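Local coordinates for heroin esterase (Rhodococcus sp., PDB 1LZL), which probably hydrolyses the acetyl ester groups of heroin, acting as a bacterial esterase of the alpha/beta hydrolase fold, at residues Thr247-Thr252 against Leu271-Ala276; Gly168-Ala173 against Val179-Gln184; Leu254-Leu259 against Glu265-Ala270. All coordinates share one frame; numbering follows the deposited sequence.

Interaction 1 (Thr247-Thr252 against Leu271-Ala276)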
ATOM      1  N   THR A 247      10.818  -9.602  14.543  1.00 13.60           N
ATOM      2  CA  THR A 247      10.431 -11.004  14.658  1.00 15.94           C
ATOM      3  C   THR A 247       8.919 -11.173  14.834  1.00 16.49           C
ATOM      4  O   THR A 247       8.234 -10.269  15.328  1.00 17.66           O
ATOM      5  CB  THR A 247      11.134 -11.720  15.840  1.00 14.69           C
ATOM      6  OG1 THR A 247      10.617 -11.120  17.032  1.00 16.34           O
ATOM      7  CG2 THR A 247      12.659 -11.531  15.784  1.00 14.58           C
ATOM      8  N   GLY A 248       8.464 -12.359  14.421  1.00 15.03           N
ATOM      9  CA  GLY A 248       7.057 -12.695  14.632  1.00 16.97           C
ATOM     10  C   GLY A 248       6.099 -11.931  13.737  1.00 16.81           C
ATOM     11  O   GLY A 248       4.896 -12.017  13.961  1.00 20.72           O
ATOM     12  N   LEU A 249       6.569 -11.214  12.720  1.00 14.45           N
ATOM     13  CA  LEU A 249       5.702 -10.629  11.709  1.00 12.52           C
ATOM     14  C   LEU A 249       5.267 -11.686  10.713  1.00 12.44           C
ATOM     15  O   LEU A 249       5.842 -12.779  10.585  1.00 14.12           O
ATOM     16  CB  LEU A 249       6.405  -9.438  11.023  1.00 10.87           C
ATOM     17  CG  LEU A 249       6.631  -8.272  12.000  1.00 10.99           C
ATOM     18  CD1 LEU A 249       7.554  -7.235  11.375  1.00 13.63           C
ATOM     19  CD2 LEU A 249       5.315  -7.601  12.413  1.00 13.34           C
ATOM     20  N   PRO A 250       4.180 -11.469   9.955  1.00 11.79           N
ATOM     21  CA  PRO A 250       3.653 -12.483   9.056  1.00 12.03           C
ATOM     22  C   PRO A 250       4.528 -12.726   7.819  1.00 10.20           C
ATOM     23  O   PRO A 250       5.273 -11.824   7.455  1.00 10.86           O
ATOM     24  CB  PRO A 250       2.310 -11.868   8.580  1.00 12.63           C
ATOM     25  CG  PRO A 250       2.081 -10.655   9.360  1.00 12.98           C
ATOM     26  CD  PRO A 250       3.409 -10.193   9.880  1.00 12.55           C
ATOM     27  N   PRO A 251       4.390 -13.883   7.169  1.00 11.33           N
ATOM     28  CA  PRO A 251       5.036 -14.101   5.842  1.00 10.31           C
ATOM     29  C   PRO A 251       4.677 -12.904   4.967  1.00 10.07           C
ATOM     30  O   PRO A 251       3.550 -12.374   5.017  1.00 10.19           O
ATOM     31  CB  PRO A 251       4.422 -15.396   5.308  1.00 11.61           C
ATOM     32  CG  PRO A 251       3.905 -16.115   6.532  1.00 12.83           C
ATOM     33  CD  PRO A 251       3.584 -15.048   7.548  1.00 12.64           C
ATOM     34  N   THR A 252       5.662 -12.426   4.212  1.00  9.43           N
ATOM     35  CA  THR A 252       5.528 -11.144   3.527  1.00  9.32           C
ATOM     36  C   THR A 252       5.953 -11.227   2.075  1.00  7.53           C
ATOM     37  O   THR A 252       6.898 -11.948   1.760  1.00  9.81           O
ATOM     38  CB  THR A 252       6.455 -10.152   4.250  1.00 10.22           C
ATOM     39  OG1 THR A 252       5.947  -9.982   5.587  1.00 10.08           O
ATOM     40  CG2 THR A 252       6.510  -8.753   3.599  1.00  9.44           C
ATOM     41  N   LEU A 271      15.082  -7.447   3.703  1.00  8.20           N
ATOM     42  CA  LEU A 271      16.262  -8.158   4.211  1.00  9.18           C
ATOM     43  C   LEU A 271      16.190  -8.285   5.716  1.00 10.14           C
ATOM     44  O   LEU A 271      16.458  -9.349   6.276  1.00  9.23           O
ATOM     45  CB  LEU A 271      17.537  -7.438   3.715  1.00  8.94           C
ATOM     46  CG  LEU A 271      18.843  -8.002   4.271  1.00 10.61           C
ATOM     47  CD1 LEU A 271      19.026  -9.447   3.830  1.00 10.29           C
ATOM     48  CD2 LEU A 271      20.031  -7.107   3.847  1.00 13.51           C
ATOM     49  N   ARG A 272      15.809  -7.218   6.443  1.00  9.17           N
ATOM     50  CA  ARG A 272      15.730  -7.309   7.889  1.00 10.10           C
ATOM     51  C   ARG A 272      14.603  -8.220   8.316  1.00  9.77           C
ATOM     52  O   ARG A 272      14.738  -8.940   9.318  1.00 10.04           O
ATOM     53  CB  ARG A 272      15.546  -5.910   8.459  1.00 11.50           C
ATOM     54  CG  ARG A 272      16.848  -5.119   8.298  1.00 14.47           C
ATOM     55  CD  ARG A 272      16.612  -3.639   8.607  1.00 23.95           C
ATOM     56  NE  ARG A 272      15.947  -3.560   9.844  1.00 27.60           N
ATOM     57  CZ  ARG A 272      15.090  -3.018  10.631  1.00 24.99           C
ATOM     58  NH1 ARG A 272      14.350  -1.993  10.249  1.00 25.68           N
ATOM     59  NH2 ARG A 272      15.013  -3.562  11.843  1.00 24.57           N
ATOM     60  N   LEU A 273      13.480  -8.274   7.593  1.00  9.33           N
ATOM     61  CA  LEU A 273      12.473  -9.263   7.942  1.00  8.38           C
ATOM     62  C   LEU A 273      13.039 -10.681   7.840  1.00  8.87           C
ATOM     63  O   LEU A 273      12.872 -11.523   8.747  1.00  9.25           O
ATOM     64  CB  LEU A 273      11.261  -9.092   7.001  1.00  9.14           C
ATOM     65  CG  LEU A 273      10.311  -7.923   7.190  1.00 10.01           C
ATOM     66  CD1 LEU A 273       9.387  -7.826   5.965  1.00 10.36           C
ATOM     67  CD2 LEU A 273       9.441  -8.049   8.440  1.00 12.65           C
ATOM     68  N   LEU A 274      13.687 -10.996   6.726  1.00  8.85           N
ATOM     69  CA  LEU A 274      14.326 -12.282   6.525  1.00  8.10           C
ATOM     70  C   LEU A 274      15.307 -12.573   7.665  1.00  7.84           C
ATOM     71  O   LEU A 274      15.277 -13.680   8.209  1.00  9.36           O
ATOM     72  CB  LEU A 274      15.120 -12.290   5.196  1.00  8.47           C
ATOM     73  CG  LEU A 274      14.174 -12.451   3.982  1.00  9.67           C
ATOM     74  CD1 LEU A 274      14.869 -12.020   2.707  1.00  9.26           C
ATOM     75  CD2 LEU A 274      13.657 -13.892   3.823  1.00  9.79           C
ATOM     76  N   GLN A 275      16.129 -11.605   8.019  1.00  9.10           N
ATOM     77  CA  GLN A 275      17.117 -11.841   9.063  1.00 10.38           C
ATOM     78  C   GLN A 275      16.439 -12.046  10.433  1.00 10.32           C
ATOM     79  O   GLN A 275      17.030 -12.629  11.348  1.00 11.27           O
ATOM     80  CB  GLN A 275      18.088 -10.657   9.094  1.00  8.73           C
ATOM     81  CG  GLN A 275      18.986 -10.652   7.866  1.00  9.54           C
ATOM     82  CD  GLN A 275      19.875  -9.459   7.738  1.00 10.85           C
ATOM     83  OE1 GLN A 275      19.568  -8.346   8.215  1.00 12.62           O
ATOM     84  NE2 GLN A 275      21.001  -9.598   7.038  1.00 11.77           N
ATOM     85  N   ALA A 276      15.203 -11.592  10.580  1.00 11.75           N
ATOM     86  CA  ALA A 276      14.400 -11.779  11.807  1.00  9.66           C
ATOM     87  C   ALA A 276      13.653 -13.098  11.726  1.00 10.42           C
ATOM     88  O   ALA A 276      12.893 -13.324  12.691  1.00 13.10           O
ATOM     89  CB  ALA A 276      13.460 -10.575  12.014  1.00 10.99           C
TER
HETATM   90  O   HOH W   1      10.276 -14.446  12.936  1.00 16.68           O
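Torsions that set CG beside the backbone N in both leucines (chi1 -66° in Leu249, -74° in Leu273) send the two side chains toward each other, and Leu249 CD1 meets Leu273 CD2 at 3.6 Å. The side chains cross at about a right angle, so that one methyl of each makes the contact and the chains do not run alongside one another. The second branch of Leu273 has a different partner: its CD1 lies 3.8 Å from Thr252 CG2. The fork of Leu273 is thus shared between the loop and the start of the strand, one methyl for each, while Leu246 and Val280 also pack on it.

Thr252 offers its methyl to Leu273, while its hydroxyl bonds to Pro250 and to Gln184 of the neighbouring strand. Thr252 OG1 donates to Pro250 O at 2.7 Å, the donor standing 28° out of the carbonyl plane, and accepts from Gln184 NE2, so this buried oxygen is gripped by two bonds and its rotation is fixed.

Where the helix runs out the contact becomes more open. Thr247 CG2 lies 4.0 Å from Ala276 CB and also touches the Ala276 carbonyl oxygen, while the Thr247 hydroxyl is bonded to Asp245. A single water ties the backbones together, accepting from Gly248 N at 3.1 Å and donating to Ala276 O at 2.9 Å; no direct hydrogen bond joins the two segments. The loop entering strand 252-257 thus packs against the C-terminal end of helix 263-275, the connecting helix of a beta-alpha-beta crossover in the alpha/beta hydrolase fold.

Interaction 2 (Gly168-Ala173 against Val179-Gln184)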
ATOM      1  N   GLY A 168       2.884  -0.576   9.061  1.00  8.21           N
ATOM      2  CA  GLY A 168       2.656  -0.047  10.385  1.00  9.12           C
ATOM      3  C   GLY A 168       1.483  -0.706  11.085  1.00 11.01           C
ATOM      4  O   GLY A 168       1.552  -0.982  12.320  1.00 10.63           O
ATOM      5  N   THR A 169       0.420  -0.958  10.322  1.00  9.44           N
ATOM      6  CA  THR A 169      -0.730  -1.682  10.843  1.00  8.88           C
ATOM      7  C   THR A 169      -0.345  -3.103  11.252  1.00  9.53           C
ATOM      8  O   THR A 169      -0.833  -3.598  12.295  1.00 10.18           O
ATOM      9  CB  THR A 169      -1.832  -1.731   9.767  1.00  9.05           C
ATOM     10  OG1 THR A 169      -2.229  -0.349   9.540  1.00 10.39           O
ATOM     11  CG2 THR A 169      -3.040  -2.492  10.278  1.00 10.26           C
ATOM     12  N   VAL A 170       0.501  -3.766  10.495  1.00  9.73           N
ATOM     13  CA  VAL A 170       0.933  -5.135  10.823  1.00  9.37           C
ATOM     14  C   VAL A 170       1.838  -5.132  12.043  1.00  9.72           C
ATOM     15  O   VAL A 170       1.658  -6.024  12.903  1.00 10.97           O
ATOM     16  CB  VAL A 170       1.585  -5.785   9.592  1.00  9.74           C
ATOM     17  CG1 VAL A 170       2.333  -7.078   9.971  1.00 10.71           C
ATOM     18  CG2 VAL A 170       0.530  -6.057   8.520  1.00  9.85           C
ATOM     19  N   LEU A 171       2.712  -4.163  12.214  1.00  9.36           N
ATOM     20  CA  LEU A 171       3.485  -3.998  13.441  1.00 10.44           C
ATOM     21  C   LEU A 171       2.532  -3.808  14.625  1.00 10.68           C
ATOM     22  O   LEU A 171       2.703  -4.470  15.662  1.00 11.69           O
ATOM     23  CB  LEU A 171       4.475  -2.831  13.389  1.00 11.03           C
ATOM     24  CG  LEU A 171       5.730  -3.184  12.579  1.00 10.77           C
ATOM     25  CD1 LEU A 171       6.397  -1.898  12.104  1.00 11.80           C
ATOM     26  CD2 LEU A 171       6.662  -4.039  13.445  1.00 12.30           C
ATOM     27  N   LYS A 172       1.549  -2.913  14.470  1.00 11.31           N
ATOM     28  CA  LYS A 172       0.607  -2.622  15.547  1.00 12.10           C
ATOM     29  C   LYS A 172      -0.190  -3.853  15.900  1.00 11.95           C
ATOM     30  O   LYS A 172      -0.405  -4.156  17.108  1.00 13.11           O
ATOM     31  CB  LYS A 172      -0.308  -1.451  15.110  1.00 13.35           C
ATOM     32  CG  LYS A 172      -1.246  -1.052  16.262  1.00 16.53           C
ATOM     33  CD  LYS A 172      -1.794   0.354  15.988  1.00 18.80           C
ATOM     34  CE  LYS A 172      -0.724   1.374  16.409  1.00 32.52           C
ATOM     35  NZ  LYS A 172      -1.005   2.011  17.742  1.00 64.87           N
ATOM     36  N   ALA A 173      -0.625  -4.641  14.929  1.00 11.31           N
ATOM     37  CA  ALA A 173      -1.413  -5.866  15.151  1.00 13.10           C
ATOM     38  C   ALA A 173      -0.605  -6.880  15.953  1.00 12.87           C
ATOM     39  O   ALA A 173      -1.114  -7.466  16.924  1.00 13.33           O
ATOM     40  CB  ALA A 173      -1.929  -6.440  13.832  1.00 13.29           C
ATOM     41  N   VAL A 179      -5.419  -9.154  16.875  1.00 12.37           N
ATOM     42  CA  VAL A 179      -5.789  -9.671  15.546  1.00 12.87           C
ATOM     43  C   VAL A 179      -4.616 -10.431  14.939  1.00 11.29           C
ATOM     44  O   VAL A 179      -3.555  -9.784  14.779  1.00 14.31           O
ATOM     45  CB  VAL A 179      -6.118  -8.527  14.561  1.00 13.80           C
ATOM     46  CG1 VAL A 179      -6.512  -9.128  13.188  1.00 11.65           C
ATOM     47  CG2 VAL A 179      -7.196  -7.655  15.140  1.00 13.86           C
ATOM     48  N   PRO A 180      -4.772 -11.695  14.593  1.00 11.53           N
ATOM     49  CA  PRO A 180      -3.693 -12.439  13.924  1.00 12.22           C
ATOM     50  C   PRO A 180      -3.716 -12.051  12.428  1.00 14.14           C
ATOM     51  O   PRO A 180      -4.774 -12.028  11.783  1.00 14.48           O
ATOM     52  CB  PRO A 180      -4.089 -13.876  14.141  1.00 13.98           C
ATOM     53  CG  PRO A 180      -5.594 -13.829  14.062  1.00 16.54           C
ATOM     54  CD  PRO A 180      -5.983 -12.565  14.796  1.00 14.52           C
ATOM     55  N   VAL A 181      -2.551 -11.724  11.875  1.00 12.27           N
ATOM     56  CA  VAL A 181      -2.413 -11.440  10.445  1.00 10.97           C
ATOM     57  C   VAL A 181      -1.660 -12.599   9.770  1.00 10.92           C
ATOM     58  O   VAL A 181      -0.547 -12.934  10.239  1.00 11.35           O
ATOM     59  CB  VAL A 181      -1.726 -10.068  10.254  1.00 11.25           C
ATOM     60  CG1 VAL A 181      -1.486  -9.865   8.756  1.00 10.23           C
ATOM     61  CG2 VAL A 181      -2.553  -8.931  10.829  1.00 12.22           C
ATOM     62  N   ALA A 182      -2.281 -13.207   8.762  1.00 10.93           N
ATOM     63  CA  ALA A 182      -1.718 -14.398   8.111  1.00 11.61           C
ATOM     64  C   ALA A 182      -0.648 -14.066   7.061  1.00  9.63           C
ATOM     65  O   ALA A 182       0.231 -14.890   6.779  1.00 12.37           O
ATOM     66  CB  ALA A 182      -2.815 -15.209   7.442  1.00 10.49           C
ATOM     67  N   PHE A 183      -0.736 -12.877   6.473  1.00  9.51           N
ATOM     68  CA  PHE A 183       0.102 -12.518   5.313  1.00  9.23           C
ATOM     69  C   PHE A 183       0.186 -11.004   5.181  1.00  9.27           C
ATOM     70  O   PHE A 183      -0.810 -10.317   5.475  1.00  9.49           O
ATOM     71  CB  PHE A 183      -0.456 -13.131   4.040  1.00  9.40           C
ATOM     72  CG  PHE A 183       0.481 -13.044   2.830  1.00  9.71           C
ATOM     73  CD1 PHE A 183       1.673 -13.751   2.803  1.00 11.41           C
ATOM     74  CD2 PHE A 183       0.137 -12.249   1.749  1.00 11.52           C
ATOM     75  CE1 PHE A 183       2.530 -13.723   1.705  1.00 12.40           C
ATOM     76  CE2 PHE A 183       0.972 -12.216   0.638  1.00 13.83           C
ATOM     77  CZ  PHE A 183       2.164 -12.925   0.619  1.00 13.53           C
ATOM     78  N   GLN A 184       1.365 -10.529   4.766  1.00  9.48           N
ATOM     79  CA  GLN A 184       1.633  -9.103   4.580  1.00  9.58           C
ATOM     80  C   GLN A 184       2.073  -8.824   3.163  1.00  7.75           C
ATOM     81  O   GLN A 184       3.040  -9.441   2.723  1.00  9.04           O
ATOM     82  CB  GLN A 184       2.699  -8.698   5.611  1.00  9.40           C
ATOM     83  CG  GLN A 184       3.140  -7.253   5.430  1.00 10.01           C
ATOM     84  CD  GLN A 184       4.089  -6.767   6.509  1.00  9.17           C
ATOM     85  OE1 GLN A 184       3.915  -5.661   6.997  1.00 10.70           O
ATOM     86  NE2 GLN A 184       5.093  -7.591   6.833  1.00 11.04           N
TER
HETATM   87  O   HOH W   2      -3.754  -6.836  17.394  1.00 12.23           O
HETATM   88  O   HOH W   3      -2.173 -10.587  17.220  1.00 34.07           O
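Val170 lies over the flat face of the Gln184 carboxamide, with CB 3.5 Å from Gln184 OE1 and CG1 above the amide carbon, 3.9 Å from Gln184 CD. The valine's other methyl also approaches the amide oxygen, so three carbons cover it from one side. Gln184 reaches this position with CG anti to the backbone N (chi1 175°) and the chain extended beyond it. Its NE2 is bonded to Thr252 OG1, which fixes the turn of the amide beneath the valine.

A second layer of contacts follows along the helix. Ala173 CB sits 4.0 Å from Val181 CG2, and the other methyl of Val181 reaches Val170 more loosely, CG1 to CG2 being 4.3 Å apart. Here helix 161-176 is laid on the chain that leads into strand 183-187, which closes the beta-alpha-beta unit begun by strand 153-159; in alpha/beta hydrolases a helix follows directly on the nucleophile elbow, and helix 161-176 is probably that helix. Val156 of strand 153-159 packs on both Val170 and Val181, and Pro250 also touches both.

Toward the turn between the segments the packing gives way to water. Ala173 CB rests 3.8 Å from Val179 O, with no hydrogen bond passing directly between the segments. One water donates to Ala173 O at 2.8 Å and accepts from Val179 N at 2.9 Å; another joins the two carbonyl oxygens of the same residues through weak bonds.

Interaction 3 (Leu254-Leu259 against Glu265-Ala270)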
ATOM      1  N   LEU A 254       7.232  -8.414  -0.790  1.00  7.11           N
ATOM      2  CA  LEU A 254       7.611  -6.989  -0.926  1.00  7.64           C
ATOM      3  C   LEU A 254       8.187  -6.774  -2.308  1.00  8.07           C
ATOM      4  O   LEU A 254       9.137  -7.490  -2.691  1.00  8.14           O
ATOM      5  CB  LEU A 254       8.624  -6.604   0.164  1.00  9.08           C
ATOM      6  CG  LEU A 254       8.788  -5.105   0.411  1.00  7.70           C
ATOM      7  CD1 LEU A 254       9.282  -4.822   1.811  1.00 10.78           C
ATOM      8  CD2 LEU A 254       9.764  -4.472  -0.599  1.00  9.12           C
ATOM      9  N   SER A 255       7.642  -5.863  -3.096  1.00  7.89           N
ATOM     10  CA  SER A 255       8.193  -5.534  -4.403  1.00  7.51           C
ATOM     11  C   SER A 255       8.719  -4.107  -4.415  1.00  7.72           C
ATOM     12  O   SER A 255       8.207  -3.185  -3.766  1.00  8.24           O
ATOM     13  CB  SER A 255       7.151  -5.726  -5.522  1.00 10.00           C
ATOM     14  OG  SER A 255       6.034  -4.852  -5.255  1.00 10.86           O
ATOM     15  N   THR A 256       9.787  -3.893  -5.189  1.00  8.01           N
ATOM     16  CA  THR A 256      10.379  -2.576  -5.425  1.00  7.05           C
ATOM     17  C   THR A 256      10.635  -2.426  -6.918  1.00  7.37           C
ATOM     18  O   THR A 256      10.643  -3.369  -7.730  1.00  8.89           O
ATOM     19  CB  THR A 256      11.696  -2.421  -4.627  1.00  8.27           C
ATOM     20  OG1 THR A 256      12.615  -3.453  -5.036  1.00  8.95           O
ATOM     21  CG2 THR A 256      11.464  -2.550  -3.125  1.00  7.21           C
ATOM     22  N   MET A 257      10.835  -1.168  -7.337  1.00  8.07           N
ATOM     23  CA  MET A 257      11.076  -0.794  -8.720  1.00  8.22           C
ATOM     24  C   MET A 257      12.453  -0.156  -8.842  1.00  8.89           C
ATOM     25  O   MET A 257      12.925   0.476  -7.917  1.00  9.96           O
ATOM     26  CB  MET A 257       9.992   0.152  -9.217  1.00 10.59           C
ATOM     27  CG  MET A 257       8.588  -0.391  -9.035  1.00 11.72           C
ATOM     28  SD  MET A 257       8.202  -1.799 -10.082  1.00 13.98           S
ATOM     29  CE  MET A 257       7.382  -2.910  -8.969  1.00 18.94           C
ATOM     30  N   GLU A 258      13.063  -0.338 -10.025  1.00  9.04           N
ATOM     31  CA  GLU A 258      14.456   0.086 -10.166  1.00  8.83           C
ATOM     32  C   GLU A 258      14.701   1.580  -9.945  1.00  9.35           C
ATOM     33  O   GLU A 258      15.633   1.967  -9.254  1.00  9.49           O
ATOM     34  CB  GLU A 258      14.909  -0.317 -11.577  1.00  9.47           C
ATOM     35  CG  GLU A 258      16.380   0.046 -11.773  1.00  9.90           C
ATOM     36  CD  GLU A 258      17.003  -0.392 -13.077  1.00 11.09           C
ATOM     37  OE1 GLU A 258      16.633  -1.477 -13.569  1.00 12.61           O
ATOM     38  OE2 GLU A 258      17.903   0.361 -13.575  1.00 12.76           O
ATOM     39  N   LEU A 259      13.886   2.403 -10.595  1.00  9.74           N
ATOM     40  CA  LEU A 259      14.068   3.841 -10.639  1.00 11.61           C
ATOM     41  C   LEU A 259      13.161   4.540  -9.642  1.00 14.25           C
ATOM     42  O   LEU A 259      12.864   5.733  -9.758  1.00 13.42           O
ATOM     43  CB  LEU A 259      13.815   4.379 -12.065  1.00 11.91           C
ATOM     44  CG  LEU A 259      14.777   3.850 -13.127  1.00 15.26           C
ATOM     45  CD1 LEU A 259      14.476   4.500 -14.459  1.00 23.34           C
ATOM     46  CD2 LEU A 259      16.232   4.119 -12.771  1.00 19.31           C
ATOM     47  N   GLU A 265      14.798   1.394   0.625  1.00  8.65           N
ATOM     48  CA  GLU A 265      14.219   1.128   1.952  1.00  7.94           C
ATOM     49  C   GLU A 265      13.358  -0.115   1.889  1.00  7.63           C
ATOM     50  O   GLU A 265      13.212  -0.836   2.864  1.00  8.71           O
ATOM     51  CB  GLU A 265      13.471   2.377   2.430  1.00  9.00           C
ATOM     52  CG  GLU A 265      12.182   2.693   1.695  1.00  9.46           C
ATOM     53  CD  GLU A 265      11.845   4.187   1.828  1.00  8.33           C
ATOM     54  OE1 GLU A 265      12.705   4.990   1.417  1.00 10.34           O
ATOM     55  OE2 GLU A 265      10.757   4.531   2.351  1.00  8.46           O
ATOM     56  N   GLY A 266      12.748  -0.416   0.716  1.00  8.03           N
ATOM     57  CA  GLY A 266      11.972  -1.629   0.557  1.00  7.18           C
ATOM     58  C   GLY A 266      12.850  -2.854   0.624  1.00  7.35           C
ATOM     59  O   GLY A 266      12.581  -3.825   1.364  1.00  7.74           O
ATOM     60  N   ILE A 267      13.973  -2.866  -0.130  1.00  8.10           N
ATOM     61  CA  ILE A 267      14.899  -4.014  -0.079  1.00  8.89           C
ATOM     62  C   ILE A 267      15.461  -4.163   1.330  1.00  8.81           C
ATOM     63  O   ILE A 267      15.524  -5.290   1.819  1.00  9.59           O
ATOM     64  CB  ILE A 267      16.034  -3.820  -1.121  1.00  8.45           C
ATOM     65  CG1 ILE A 267      15.488  -3.821  -2.535  1.00  8.73           C
ATOM     66  CG2 ILE A 267      17.137  -4.871  -0.963  1.00  9.41           C
ATOM     67  CD1 ILE A 267      16.469  -3.446  -3.630  1.00  8.82           C
ATOM     68  N   GLU A 268      15.841  -3.052   1.981  1.00  8.33           N
ATOM     69  CA  GLU A 268      16.387  -3.181   3.334  1.00  8.68           C
ATOM     70  C   GLU A 268      15.391  -3.726   4.331  1.00  9.34           C
ATOM     71  O   GLU A 268      15.747  -4.509   5.200  1.00 10.11           O
ATOM     72  CB  GLU A 268      16.879  -1.784   3.841  1.00 10.31           C
ATOM     73  CG  GLU A 268      18.143  -1.363   3.120  1.00 14.87           C
ATOM     74  CD  GLU A 268      18.665   0.023   3.485  1.00 18.61           C
ATOM     75  OE1 GLU A 268      18.036   0.726   4.340  1.00 24.21           O
ATOM     76  OE2 GLU A 268      19.703   0.403   2.899  1.00 27.00           O
ATOM     77  N   TYR A 269      14.126  -3.321   4.205  1.00  9.08           N
ATOM     78  CA  TYR A 269      13.123  -3.858   5.155  1.00  8.57           C
ATOM     79  C   TYR A 269      12.923  -5.338   4.934  1.00  7.52           C
ATOM     80  O   TYR A 269      12.828  -6.146   5.868  1.00  9.37           O
ATOM     81  CB  TYR A 269      11.819  -3.120   4.972  1.00  9.34           C
ATOM     82  CG  TYR A 269      10.802  -3.268   6.088  1.00  8.62           C
ATOM     83  CD1 TYR A 269      11.065  -2.729   7.338  1.00  9.68           C
ATOM     84  CD2 TYR A 269       9.573  -3.932   5.890  1.00  9.07           C
ATOM     85  CE1 TYR A 269      10.144  -2.851   8.366  1.00 10.94           C
ATOM     86  CE2 TYR A 269       8.632  -4.043   6.914  1.00  9.57           C
ATOM     87  CZ  TYR A 269       8.950  -3.485   8.154  1.00  9.25           C
ATOM     88  OH  TYR A 269       8.028  -3.594   9.194  1.00 10.77           O
ATOM     89  N   ALA A 270      12.848  -5.765   3.655  1.00  7.62           N
ATOM     90  CA  ALA A 270      12.702  -7.173   3.326  1.00  8.25           C
ATOM     91  C   ALA A 270      13.874  -7.985   3.875  1.00  8.56           C
ATOM     92  O   ALA A 270      13.675  -9.087   4.427  1.00  8.42           O
ATOM     93  CB  ALA A 270      12.618  -7.371   1.813  1.00  8.82           C
TER
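Leu254 straddles the backbone carbonyl of Gly266: CD1 and CD2 each stand 3.5 Å from Gly266 O, an oxygen that also accepts the helical bond of Ala270 N. Extending CG anti to the backbone N (chi1 -163°) carries the fork over the helix. CD1 reaches further to Ala270 CB, and meets the Tyr269 ring at its edge, 4.2 Å from Tyr269 CD2. An alanine in place of Leu254 would lack both methyls, and is likely to open a gap above the Gly266 carbonyl and leave the Tyr269 edge without this neighbour.

Two residues on, Thr256 CG2 sits 3.8 Å from Gly266 CA. A CB on Gly266 would clash with this methyl, coming within about 2.6 Å of Thr256 CG2, so the close seating depends on the glycine. Thr256 OG1 touches Ile267 CG1 at 3.8 Å, while its hydrogen bond goes to Ser284 OG in the adjoining strand.

Strand 254-257 and helix 265-270 run nearly antiparallel, their axes 8.1 Å apart at an angle of 153°. No hydrogen bond crosses between them, which suggests that the pair relies mainly on close fit and burial of carbon groups rather than on directed bonds.

Overall arrangement
Along the chain interaction 2 comes first and is complete before the other two begin; the 254-259/265-270 contact then falls between the two segments of interaction 1. Interactions 1 and 3 share helix 263-275, with centres about 14 Å apart. Interactions 1 and 2 have centres about 12 Å apart and are bridged by Thr252 and Gln184. The centres of interactions 2 and 3 are about 19 Å apart, yet Leu171 touches the Tyr269 hydroxyl. Strands 183-187 and 252-257 are neighbours in the mixed sheet, so interactions 2 and 3 pack helices 161-176 and 263-275 within two neighbouring crossover units of the alpha/beta hydrolase fold, the framework that probably carries the catalytic residues, and interaction 1 links the two.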